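Local atomic coordinates of type I modular polyketide synthase (Streptomyces albus subsp. albus, PDB entry 6IYT), a protein that probably transfers an alkylmalonyl extender unit, likely ethylmalonyl from ethylmalonyl-coenzyme A, onto the polyketide synthase assembly line that makes salinomycin. Residues V122-G127 / P398-G403; V193-V198 / G419-Q424; A273-I278 / V293-E298. One frame throughout, in Å; residues are numbered along the deposited sequence.

Interaction 1 (V122-G127 / P398-G403); sequences VFVFPG and PVLTYG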
# COMPACT_ATOMS: atom_id res chain seq x y z
N VAL A 122 1.18 11.29 2.36
CA VAL A 122 -0.13 10.76 2.08
C VAL A 122 -0.10 9.25 2.00
O VAL A 122 0.84 8.68 1.47
CB VAL A 122 -0.68 11.36 0.76
CG1 VAL A 122 0.30 11.17 -0.39
CG2 VAL A 122 -2.01 10.78 0.43
N PHE A 123 -1.09 8.60 2.63
CA PHE A 123 -1.24 7.16 2.49
C PHE A 123 -2.15 6.82 1.34
O PHE A 123 -3.26 7.42 1.19
CB PHE A 123 -1.75 6.52 3.76
CG PHE A 123 -0.67 6.22 4.78
CD1 PHE A 123 0.37 7.11 4.99
CD2 PHE A 123 -0.68 5.06 5.49
CE1 PHE A 123 1.39 6.81 5.89
CE2 PHE A 123 0.33 4.76 6.41
CZ PHE A 123 1.35 5.65 6.61
N VAL A 124 -1.71 5.83 0.58
CA VAL A 124 -2.33 5.44 -0.68
C VAL A 124 -2.89 4.01 -0.51
O VAL A 124 -2.18 3.10 -0.13
CB VAL A 124 -1.31 5.42 -1.82
CG1 VAL A 124 -1.95 4.96 -3.13
CG2 VAL A 124 -0.65 6.78 -1.97
N PHE A 125 -4.15 3.83 -0.88
CA PHE A 125 -4.86 2.57 -0.69
C PHE A 125 -5.41 2.12 -2.03
O PHE A 125 -6.38 2.69 -2.55
CB PHE A 125 -6.01 2.79 0.29
CG PHE A 125 -5.56 3.18 1.66
CD1 PHE A 125 -5.34 4.52 1.98
CD2 PHE A 125 -5.23 2.20 2.61
CE1 PHE A 125 -4.90 4.88 3.25
CE2 PHE A 125 -4.77 2.56 3.86
CZ PHE A 125 -4.55 3.88 4.16
N PRO A 126 -4.71 1.18 -2.68
CA PRO A 126 -5.14 0.74 -4.02
C PRO A 126 -6.38 -0.15 -4.01
O PRO A 126 -6.87 -0.54 -2.95
CB PRO A 126 -3.94 -0.03 -4.56
CG PRO A 126 -3.13 -0.41 -3.36
CD PRO A 126 -3.50 0.50 -2.22
N GLY A 127 -6.85 -0.50 -5.18
CA GLY A 127 -7.93 -1.49 -5.31
C GLY A 127 -7.36 -2.87 -5.57
O GLY A 127 -6.34 -3.27 -5.00
N PRO A 398 3.06 -3.51 -4.49
CA PRO A 398 2.91 -2.09 -4.91
C PRO A 398 2.34 -1.98 -6.30
O PRO A 398 2.84 -2.64 -7.24
CB PRO A 398 4.32 -1.53 -4.89
CG PRO A 398 5.21 -2.60 -4.46
CD PRO A 398 4.46 -3.89 -4.30
N VAL A 399 1.17 -1.38 -6.41
CA VAL A 399 0.54 -1.31 -7.68
C VAL A 399 0.36 0.07 -8.22
O VAL A 399 0.17 0.22 -9.41
CB VAL A 399 -0.78 -2.08 -7.73
CG1 VAL A 399 -0.52 -3.58 -7.53
CG2 VAL A 399 -1.74 -1.57 -6.70
N LEU A 400 0.46 1.08 -7.38
CA LEU A 400 0.32 2.47 -7.83
C LEU A 400 1.60 3.30 -7.69
O LEU A 400 1.67 4.42 -8.17
CB LEU A 400 -0.84 3.15 -7.10
CG LEU A 400 -2.20 2.54 -7.37
CD1 LEU A 400 -3.29 3.15 -6.46
CD2 LEU A 400 -2.57 2.68 -8.82
N THR A 401 2.63 2.72 -7.09
CA THR A 401 3.89 3.46 -6.89
C THR A 401 4.54 3.81 -8.23
O THR A 401 5.04 4.93 -8.41
CB THR A 401 4.91 2.65 -6.07
OG1 THR A 401 5.01 1.36 -6.62
CG2 THR A 401 4.50 2.56 -4.56
N TYR A 402 4.46 2.91 -9.19
CA TYR A 402 5.03 3.18 -10.54
C TYR A 402 4.35 4.39 -11.17
O TYR A 402 5.01 5.32 -11.64
CB TYR A 402 4.88 1.97 -11.44
CG TYR A 402 5.52 2.16 -12.80
CD1 TYR A 402 6.89 2.06 -12.96
CD2 TYR A 402 4.74 2.48 -13.92
CE1 TYR A 402 7.48 2.20 -14.20
CE2 TYR A 402 5.32 2.62 -15.17
CZ TYR A 402 6.69 2.45 -15.30
OH TYR A 402 7.29 2.62 -16.53
N GLY A 403 3.03 4.43 -11.07
CA GLY A 403 2.25 5.55 -11.59
C GLY A 403 2.52 6.86 -10.87
O GLY A 403 2.55 7.90 -11.49
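P126 and L400 bring the two backbones closest, with 6.9 Å between P126 CA and L400 CA. That separation leaves room for side chains between the chains, and no hydrogen bond links 122-127 to 398-403. One segment is a strand end (122-125) running out into a loop at P126. The other is a loop that turns into a helix at T401.

The residues V124 and P126, two apart, both direct their CB toward the second segment, whereas F125 between them points away. L400 answers both with one methyl. Its CG stands anti to the carbonyl carbon (chi1 -63°), and with chi2 near 173° CD1 reaches forward to lie 3.8 Å from P126 CB. The same L400 CD1 meets V124 CG1 at 4.0 Å, the two side chains meeting at a slant. V399 reaches the same proline CB from a second direction, roughly perpendicular to that of L400: it uses CG2, held between its own backbone N and carbonyl carbon, and the valine and proline side chains cross at about a right angle. The V399 CG2 to P126 CB distance of 3.4 Å is tighter than normal carbon packing, so the fit is close there.

The loop is itself pinned from the sheet, since the two carboxylate oxygens of E393 accept hydrogen bonds from V399 N and L400 N. Strand 120-125 lies between strands 208-211 and 388-393 in the parallel sheet. F125, on the opposite face, packs against helices 181-200 and 215-223, while L400 also touches H212, within the GxSxG sequence consistent with an acyltransferase nucleophile elbow.

Interaction 2 (V193-V198 / G419-Q424); sequences VSLAAV and GTLRRQ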
# COMPACT_ATOMS: atom_id res chain seq x y z
N VAL A 193 -5.88 -1.70 5.79
CA VAL A 193 -6.06 -0.93 6.98
C VAL A 193 -5.03 -1.34 8.03
O VAL A 193 -4.50 -0.50 8.76
CB VAL A 193 -7.49 -1.10 7.55
CG1 VAL A 193 -7.60 -0.44 8.91
CG2 VAL A 193 -8.53 -0.53 6.58
N SER A 194 -4.76 -2.65 8.15
CA SER A 194 -3.86 -3.12 9.20
C SER A 194 -2.41 -2.80 8.91
O SER A 194 -1.61 -2.59 9.83
CB SER A 194 -4.01 -4.63 9.41
OG SER A 194 -5.34 -4.96 9.71
N LEU A 195 -2.06 -2.74 7.63
CA LEU A 195 -0.71 -2.35 7.24
C LEU A 195 -0.42 -0.90 7.58
O LEU A 195 0.69 -0.56 7.98
CB LEU A 195 -0.44 -2.62 5.77
CG LEU A 195 -0.31 -4.05 5.30
CD1 LEU A 195 -0.18 -4.08 3.79
CD2 LEU A 195 0.87 -4.77 5.93
N ALA A 196 -1.45 -0.07 7.62
CA ALA A 196 -1.22 1.34 8.01
C ALA A 196 -0.78 1.43 9.51
O ALA A 196 0.07 2.26 9.87
CB ALA A 196 -2.46 2.15 7.78
N ALA A 197 -1.21 0.47 10.33
CA ALA A 197 -0.81 0.44 11.71
C ALA A 197 0.66 0.06 11.91
O ALA A 197 1.26 0.44 12.90
CB ALA A 197 -1.70 -0.49 12.51
N VAL A 198 1.24 -0.69 10.98
CA VAL A 198 2.64 -1.04 11.04
C VAL A 198 3.48 0.24 10.86
O VAL A 198 4.40 0.49 11.60
CB VAL A 198 3.01 -2.08 9.95
CG1 VAL A 198 4.51 -2.26 9.84
CG2 VAL A 198 2.31 -3.40 10.24
N GLY A 419 6.18 1.36 -1.27
CA GLY A 419 5.25 0.27 -0.91
C GLY A 419 5.50 -0.28 0.49
O GLY A 419 6.42 0.16 1.19
N THR A 420 4.67 -1.23 0.90
CA THR A 420 4.79 -1.86 2.17
C THR A 420 5.27 -3.28 1.98
O THR A 420 6.45 -3.53 2.09
CB THR A 420 3.49 -1.81 2.97
OG1 THR A 420 3.02 -0.45 3.01
CG2 THR A 420 3.71 -2.29 4.38
N LEU A 421 4.37 -4.20 1.60
CA LEU A 421 4.82 -5.52 1.23
C LEU A 421 4.94 -5.70 -0.27
O LEU A 421 4.72 -4.78 -1.02
CB LEU A 421 3.89 -6.59 1.82
CG LEU A 421 3.56 -6.50 3.31
CD1 LEU A 421 2.64 -7.66 3.74
CD2 LEU A 421 4.83 -6.50 4.13
N ARG A 422 5.43 -6.87 -0.67
CA ARG A 422 5.54 -7.21 -2.06
C ARG A 422 5.25 -8.67 -2.22
O ARG A 422 5.32 -9.43 -1.25
CB ARG A 422 6.96 -6.85 -2.58
CG ARG A 422 7.08 -6.82 -4.08
CD ARG A 422 8.29 -5.98 -4.52
NE ARG A 422 9.53 -6.52 -3.95
CZ ARG A 422 10.74 -6.01 -4.15
NH1 ARG A 422 10.88 -4.85 -4.78
NH2 ARG A 422 11.79 -6.55 -3.52
N ARG A 423 4.87 -9.09 -3.44
CA ARG A 423 4.53 -10.48 -3.69
C ARG A 423 5.66 -11.43 -3.17
O ARG A 423 6.80 -11.26 -3.52
CB ARG A 423 4.30 -10.72 -5.21
CG ARG A 423 4.09 -12.18 -5.53
CD ARG A 423 3.67 -12.37 -6.98
NE ARG A 423 3.51 -13.79 -7.29
CZ ARG A 423 2.93 -14.26 -8.38
NH1 ARG A 423 2.40 -13.41 -9.26
NH2 ARG A 423 2.89 -15.58 -8.61
N GLN A 424 5.28 -12.40 -2.32
CA GLN A 424 6.17 -13.38 -1.69
C GLN A 424 7.21 -12.77 -0.75
O GLN A 424 8.18 -13.42 -0.38
CB GLN A 424 6.85 -14.24 -2.75
CG GLN A 424 5.91 -15.27 -3.36
CD GLN A 424 5.17 -16.10 -2.31
OE1 GLN A 424 5.77 -16.62 -1.38
NE2 GLN A 424 3.85 -16.18 -2.43
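L195 is the central residue of this contact, losing 65 Å² of surface to the loop 419-424, with T420 (42 Å²) and L421 (25 Å²) on the receiving side. The helix and the loop lie well apart, L195 CA standing 7.5 Å from T420 CA, and no hydrogen bond joins them, so the leucine side chain does the bridging. A chi1 of -71° sets CG of L195 beside the backbone N, and with chi2 near 175° the side chain is extended and delivers a single methyl, CD2, to both partners.

L195 CD2 lies 4.1 Å from T420 CG2, the two side chains running past each other in opposite directions. It also rests 4.0 Å from L421 CD1, the two leucine side chains being neither parallel nor perpendicular. The first bond of L421 does not point at the helix, yet its CD1 end comes close to it.

T420 is two-sided. Its methyl, anti to the backbone N, faces L195, while its hydroxyl OG1 is engaged by E393 O and W199 NE1. These two hydrogen bonds fix the rotation of the side chain and so keep the methyl aimed at the leucine.

Around the contact, F146 of helix 144-158 packs on L195, and S394, just past strand 388-393, touches it as well. L421 leans on V431 of helix 428-439, which V198 also contacts, so that helix closes against both helix 181-200 and the loop that follows strand 416-418.

Interaction 3 (A273-I278 / V293-E298); sequences AEVLSI and VAALEE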
# COMPACT_ATOMS: atom_id res chain seq x y z
N ALA A 273 -22.70 -0.16 -28.73
CA ALA A 273 -22.96 0.10 -27.32
C ALA A 273 -21.61 0.13 -26.64
O ALA A 273 -20.60 -0.18 -27.27
CB ALA A 273 -23.83 -1.01 -26.73
N GLU A 274 -21.55 0.66 -25.42
CA GLU A 274 -20.29 0.65 -24.69
C GLU A 274 -19.89 -0.78 -24.36
O GLU A 274 -20.60 -1.48 -23.64
CB GLU A 274 -20.41 1.46 -23.41
CG GLU A 274 -19.10 1.56 -22.62
CD GLU A 274 -19.28 2.27 -21.30
OE1 GLU A 274 -19.22 1.60 -20.24
OE2 GLU A 274 -19.40 3.50 -21.32
N VAL A 275 -18.75 -1.22 -24.87
CA VAL A 275 -18.27 -2.59 -24.61
C VAL A 275 -17.00 -2.52 -23.74
O VAL A 275 -16.84 -3.29 -22.78
CB VAL A 275 -18.02 -3.35 -25.91
CG1 VAL A 275 -17.31 -4.67 -25.65
CG2 VAL A 275 -19.35 -3.59 -26.64
N LEU A 276 -16.14 -1.56 -24.07
CA LEU A 276 -14.94 -1.28 -23.32
C LEU A 276 -14.85 0.22 -23.06
O LEU A 276 -15.26 1.05 -23.91
CB LEU A 276 -13.69 -1.70 -24.12
CG LEU A 276 -13.53 -3.17 -24.48
CD1 LEU A 276 -12.21 -3.35 -25.18
CD2 LEU A 276 -13.59 -4.04 -23.22
N SER A 277 -14.26 0.58 -21.95
CA SER A 277 -14.11 1.98 -21.60
C SER A 277 -13.01 2.19 -20.62
O SER A 277 -12.62 1.29 -19.92
CB SER A 277 -15.42 2.56 -21.05
OG SER A 277 -15.84 1.88 -19.93
N ILE A 278 -12.41 3.35 -20.65
CA ILE A 278 -11.33 3.60 -19.74
C ILE A 278 -11.88 3.73 -18.32
O ILE A 278 -12.83 4.55 -18.06
CB ILE A 278 -10.53 4.85 -20.15
CG1 ILE A 278 -9.75 4.55 -21.44
CG2 ILE A 278 -9.61 5.29 -19.04
CD1 ILE A 278 -8.74 5.60 -21.80
N VAL A 293 -15.57 -9.42 -20.99
CA VAL A 293 -14.35 -10.22 -20.85
C VAL A 293 -13.73 -10.58 -22.20
O VAL A 293 -12.53 -10.43 -22.39
CB VAL A 293 -14.62 -11.51 -20.06
CG1 VAL A 293 -13.36 -12.39 -20.01
CG2 VAL A 293 -15.09 -11.16 -18.65
N ALA A 294 -14.55 -11.04 -23.13
CA ALA A 294 -14.03 -11.47 -24.44
C ALA A 294 -13.33 -10.32 -25.17
O ALA A 294 -12.18 -10.47 -25.64
CB ALA A 294 -15.15 -12.03 -25.30
N ALA A 295 -13.98 -9.18 -25.21
CA ALA A 295 -13.41 -7.97 -25.83
C ALA A 295 -12.14 -7.54 -25.10
O ALA A 295 -11.11 -7.13 -25.71
CB ALA A 295 -14.43 -6.86 -25.81
N LEU A 296 -12.18 -7.62 -23.77
CA LEU A 296 -11.05 -7.21 -22.96
C LEU A 296 -9.84 -8.08 -23.22
O LEU A 296 -8.71 -7.59 -23.37
CB LEU A 296 -11.43 -7.25 -21.48
CG LEU A 296 -10.48 -6.51 -20.57
CD1 LEU A 296 -10.52 -5.01 -20.82
CD2 LEU A 296 -10.84 -6.82 -19.12
N GLU A 297 -10.07 -9.38 -23.26
CA GLU A 297 -8.99 -10.34 -23.59
C GLU A 297 -8.44 -10.15 -25.00
O GLU A 297 -7.24 -10.29 -25.22
CB GLU A 297 -9.49 -11.76 -23.38
CG GLU A 297 -9.75 -12.06 -21.90
CD GLU A 297 -10.32 -13.46 -21.65
OE1 GLU A 297 -10.84 -14.07 -22.60
OE2 GLU A 297 -10.30 -13.90 -20.47
N GLU A 298 -9.32 -9.83 -25.94
CA GLU A 298 -8.90 -9.54 -27.31
C GLU A 298 -7.98 -8.30 -27.36
O GLU A 298 -6.90 -8.34 -27.95
CB GLU A 298 -10.13 -9.36 -28.25
CG GLU A 298 -9.75 -9.21 -29.72
CD GLU A 298 -10.91 -8.89 -30.65
OE1 GLU A 298 -10.62 -8.45 -31.80
OE2 GLU A 298 -12.10 -9.12 -30.29
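L276 and L296 mark the closest approach of the backbones, 7.1 Å between L276 CA and L296 CA, where the start of strand 276-283 lies over the first turns of helix 293-305. Side chains fill the interval. L276 gives up 59 Å² and A295 52 Å², making this pair the heart of the contact.

L276 points at the helix, and its two methyls lie side by side over the peptide joining A295 to L296, CD1 toward A295 O and CD2 toward L296 N. CD1 sits 4.0 Å from A295 O, while CD2 of L276 is 3.9 Å from A295 CB. CD2 of L276 also meets L296 CD1, at 4.0 Å. V275 adds CG1, anti to its backbone N, next to it, 3.6 Å from A295 CB. The alanine methyl thus meets two consecutive residues, a valine and a leucine.

Q292 and N270 tie the ends: V275 pairs by backbone with Q292, whose OE1 also accepts from A295 N, and N270 bonds to V275 N and L276 O. L296 continues onto A251 and A253 of strand 251-255, in the same mixed sheet as 276-283. The strand order and helices match the ferredoxin-like small subdomain of acyltransferases. With no hydrogen bond or ion pair between the segments, the contact rests on shape and exclusion of water, polar anchoring being left to residues at its margin.

In the fold
Interactions 1 and 2 belong to one packed region of the large subdomain, their centres 11 Å apart. They touch directly: P398 CD lies 3.4 Å from L421 O, and F123 CE2 lies 4.1 Å from A196 CB. Their segments alternate along the chain. E393 serves both, its carboxylate holding the 398-403 loop and its backbone oxygen meeting T420. Interaction 3 falls between the paired segments of each in sequence, yet is spatially separate, its centre 25 Å from that of interaction 1 and 32 Å from that of interaction 2. Interaction 1 is near the GxSxG pattern that probably holds the nucleophile; interaction 3 packs the small subdomain.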